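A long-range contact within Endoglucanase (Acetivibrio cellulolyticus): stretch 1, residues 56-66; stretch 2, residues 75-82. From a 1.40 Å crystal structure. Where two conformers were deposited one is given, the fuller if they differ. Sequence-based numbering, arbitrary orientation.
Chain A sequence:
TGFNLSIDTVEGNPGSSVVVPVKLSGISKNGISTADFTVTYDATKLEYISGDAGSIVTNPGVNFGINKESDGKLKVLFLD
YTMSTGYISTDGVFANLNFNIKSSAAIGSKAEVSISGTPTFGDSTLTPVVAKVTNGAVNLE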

# COMPACT_ATOMS: atom_id res chain seq x y z
N ILE A 56 3.80 -13.37 0.70
CA ILE A 56 5.15 -12.85 0.76
C ILE A 56 5.32 -11.81 1.87
O ILE A 56 6.46 -11.37 2.12
N VAL A 57 4.23 -11.36 2.49
CA VAL A 57 4.27 -10.30 3.44
C VAL A 57 4.76 -10.76 4.82
O VAL A 57 4.27 -11.72 5.40
N THR A 58 5.76 -10.05 5.37
CA THR A 58 6.25 -10.29 6.71
C THR A 58 5.29 -9.73 7.76
O THR A 58 4.68 -8.71 7.56
N ASN A 59 5.15 -10.48 8.84
CA ASN A 59 4.40 -10.07 10.05
C ASN A 59 3.21 -9.18 9.72
O ASN A 59 3.14 -8.03 10.21
N PRO A 60 2.26 -9.68 8.92
CA PRO A 60 1.21 -8.79 8.40
C PRO A 60 0.29 -8.18 9.44
O PRO A 60 -0.28 -7.10 9.20
N GLY A 61 0.15 -8.84 10.59
CA GLY A 61 -0.64 -8.25 11.67
C GLY A 61 -0.09 -6.94 12.16
O GLY A 61 -0.81 -6.15 12.74
N VAL A 62 1.22 -6.74 12.05
CA VAL A 62 1.87 -5.47 12.35
C VAL A 62 2.12 -4.59 11.12
O VAL A 62 1.90 -3.39 11.17
N ASN A 63 2.59 -5.21 10.05
CA ASN A 63 3.24 -4.46 8.97
C ASN A 63 2.34 -4.04 7.88
O ASN A 63 2.72 -3.19 7.07
N PHE A 64 1.16 -4.62 7.77
CA PHE A 64 0.34 -4.48 6.57
C PHE A 64 -1.03 -3.98 6.83
O PHE A 64 -1.73 -4.50 7.75
N GLY A 65 -1.52 -3.11 5.99
CA GLY A 65 -2.90 -2.70 6.06
C GLY A 65 -3.51 -2.45 4.70
O GLY A 65 -2.84 -1.97 3.77
N ILE A 66 -4.84 -2.64 4.61
CA ILE A 66 -5.64 -2.28 3.46
C ILE A 66 -6.94 -1.68 3.96
O ILE A 66 -7.57 -2.24 4.89
N LYS A 75 -6.84 1.69 -0.34
CA LYS A 75 -5.48 2.16 -0.02
C LYS A 75 -4.74 0.99 0.59
O LYS A 75 -5.31 0.30 1.47
N VAL A 76 -3.50 0.77 0.17
CA VAL A 76 -2.72 -0.36 0.57
C VAL A 76 -1.44 0.17 1.19
O VAL A 76 -0.85 1.12 0.64
N LEU A 77 -0.96 -0.39 2.32
CA LEU A 77 0.22 0.10 2.98
C LEU A 77 1.00 -1.09 3.55
O LEU A 77 0.40 -1.96 4.24
N PHE A 78 2.31 -1.08 3.43
CA PHE A 78 3.21 -2.04 4.06
C PHE A 78 4.44 -1.30 4.60
O PHE A 78 4.99 -0.41 3.93
N LEU A 79 4.92 -1.70 5.78
CA LEU A 79 6.23 -1.30 6.26
C LEU A 79 6.80 -2.40 7.11
O LEU A 79 6.08 -2.96 7.96
N ASP A 80 8.08 -2.65 6.96
CA ASP A 80 8.82 -3.47 7.93
C ASP A 80 9.00 -2.70 9.20
O ASP A 80 9.92 -1.92 9.28
N TYR A 81 8.10 -2.88 10.17
CA TYR A 81 8.15 -2.04 11.39
C TYR A 81 9.47 -2.27 12.12
O TYR A 81 9.85 -1.37 12.88
N THR A 82 10.19 -3.38 11.90
CA THR A 82 11.47 -3.53 12.53
C THR A 82 12.56 -2.63 11.91
O THR A 82 13.64 -2.46 12.50

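Strands 64-66 and 75-79 run antiparallel, and Asn63, the last residue of the short helix, extends their ladder at one end. Gly65 and Leu77 form the hydrogen-bonded pair: Gly65 N donates to Leu77 O (2.8 Å) and Leu77 N to Gly65 O (2.9 Å). Leu79 N is satisfied by Asn63 O at 3.0 Å.

The Asn63 side chain (chi1 m) continues this pattern beyond the strand. Its OD1 accepts from Tyr81 N at 3.1 Å, with a nearly straight N-H...O angle of 167°, so the carboxamide takes up a backbone donor in the loop. The orientation leaves ND2 to donate, with weak bonds to Thr58 O (3.1 Å) and Thr58 OG1 (3.2 Å), and a further bond to a water, which accepts from Asn63 ND2 at 2.9 Å. That water donates to Asp80 OD1 at 2.8 Å, bridging two side chains whose direct ND2 to OD1 separation, 4.4 Å, is too long for a hydrogen bond. Asp80 (t) points away from the first stretch, and its OD1 also accepts from Thr82 N (2.9 Å) and Thr82 OG1 (2.7 Å).

Apolar contacts accompany this network and continue along the strands. Tyr81 (m) points toward the first stretch and receives Val62 (t) over its ring face, with Val62 CG1 3.9 Å from the ring centroid. Phe78 (t) brings the end of its ring nearer the first stretch: Thr58 OG1 lies at the ring edge, 3.4 Å from Phe78 CZ, while Val57 CG1 is 3.9 Å from Phe78 CD1 and Asn63 CB is 3.6 Å from Phe78 CE1. Phe64, Ile66 and Val76, all t at chi1, share the sheet face of Phe78. There Ile66 CD1 meets Val76 CG2 at 3.6 Å, and Phe64 CE1 approaches Val76 CG1 at 4.2 Å.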

# COMPACT_ATOMS: atom_id res chain seq x y z
CB ILE A 56 5.57 -12.23 -0.60
CG1 ILE A 56 4.95 -10.84 -0.83
CG2 ILE A 56 5.34 -13.28 -1.71
CD1 ILE A 56 5.26 -10.21 -2.18
CB VAL A 57 2.88 -9.59 3.52
CG1 VAL A 57 2.81 -8.49 4.61
CG2 VAL A 57 2.49 -9.01 2.17
CB THR A 58 7.63 -9.68 6.90
OG1 THR A 58 7.56 -8.30 6.50
CG2 THR A 58 8.67 -10.45 6.01
CB ASN A 59 5.37 -9.37 10.97
CG ASN A 59 4.92 -9.35 12.42
OD1 ASN A 59 4.10 -10.15 12.82
ND2 ASN A 59 5.50 -8.45 13.22
CB PRO A 60 0.41 -9.67 7.47
CG PRO A 60 0.82 -11.05 7.80
CD PRO A 60 2.17 -11.05 8.36
CB VAL A 62 3.16 -5.75 13.07
CG1 VAL A 62 3.99 -4.48 13.32
CG2 VAL A 62 2.91 -6.51 14.36
CB ASN A 63 4.31 -5.34 8.34
CG ASN A 63 5.53 -5.57 9.25
OD1 ASN A 63 5.71 -4.90 10.28
ND2 ASN A 63 6.40 -6.43 8.80
CB PHE A 64 0.27 -5.88 5.92
CG PHE A 64 -0.49 -5.93 4.60
CD1 PHE A 64 0.17 -5.85 3.36
CD2 PHE A 64 -1.88 -6.18 4.60
CE1 PHE A 64 -0.53 -5.95 2.18
CE2 PHE A 64 -2.57 -6.26 3.39
CZ PHE A 64 -1.90 -6.14 2.22
CB ILE A 66 -5.80 -3.51 2.51
CG1 ILE A 66 -6.40 -3.07 1.17
CG2 ILE A 66 -6.54 -4.64 3.19
CD1 ILE A 66 -6.22 -4.09 0.06
CB LYS A 75 -5.56 3.34 0.95
CG LYS A 75 -6.53 4.45 0.56
CD LYS A 75 -6.16 5.16 -0.72
CE LYS A 75 -4.79 5.80 -0.66
NZ LYS A 75 -4.54 6.92 -1.61
CB VAL A 76 -2.41 -1.29 -0.56
CG1 VAL A 76 -1.67 -2.53 -0.06
CG2 VAL A 76 -3.73 -1.76 -1.22
CB LEU A 77 -0.20 1.02 4.15
CG LEU A 77 0.97 1.59 4.99
CD1 LEU A 77 1.80 2.54 4.20
CD2 LEU A 77 0.35 2.38 6.13
CB PHE A 78 3.69 -3.13 3.07
CG PHE A 78 4.80 -3.99 3.58
CD1 PHE A 78 4.58 -5.05 4.51
CD2 PHE A 78 6.09 -3.71 3.23
CE1 PHE A 78 5.63 -5.78 5.00
CE2 PHE A 78 7.18 -4.46 3.71
CZ PHE A 78 6.96 -5.48 4.64
CB LEU A 79 6.02 -0.03 7.13
CG LEU A 79 7.31 0.53 7.79
CD1 LEU A 79 8.32 1.06 6.75
CD2 LEU A 79 7.00 1.59 8.82
CB ASP A 80 10.19 -3.92 7.38
CG ASP A 80 11.05 -4.61 8.41
OD1 ASP A 80 10.46 -4.99 9.47
OD2 ASP A 80 12.28 -4.66 8.19
CB TYR A 81 7.02 -2.40 12.35
CG TYR A 81 5.74 -1.62 12.13
CD1 TYR A 81 5.22 -1.42 10.84
CD2 TYR A 81 5.06 -1.06 13.16
CE1 TYR A 81 4.05 -0.73 10.64
CE2 TYR A 81 3.85 -0.40 12.97
CZ TYR A 81 3.36 -0.22 11.71
OH TYR A 81 2.18 0.45 11.43
CB THR A 82 12.03 -4.97 12.53
OG1 THR A 82 12.50 -5.35 11.25
CG2 THR A 82 10.96 -5.97 13.05
O HOH W 1 8.84 -7.06 10.33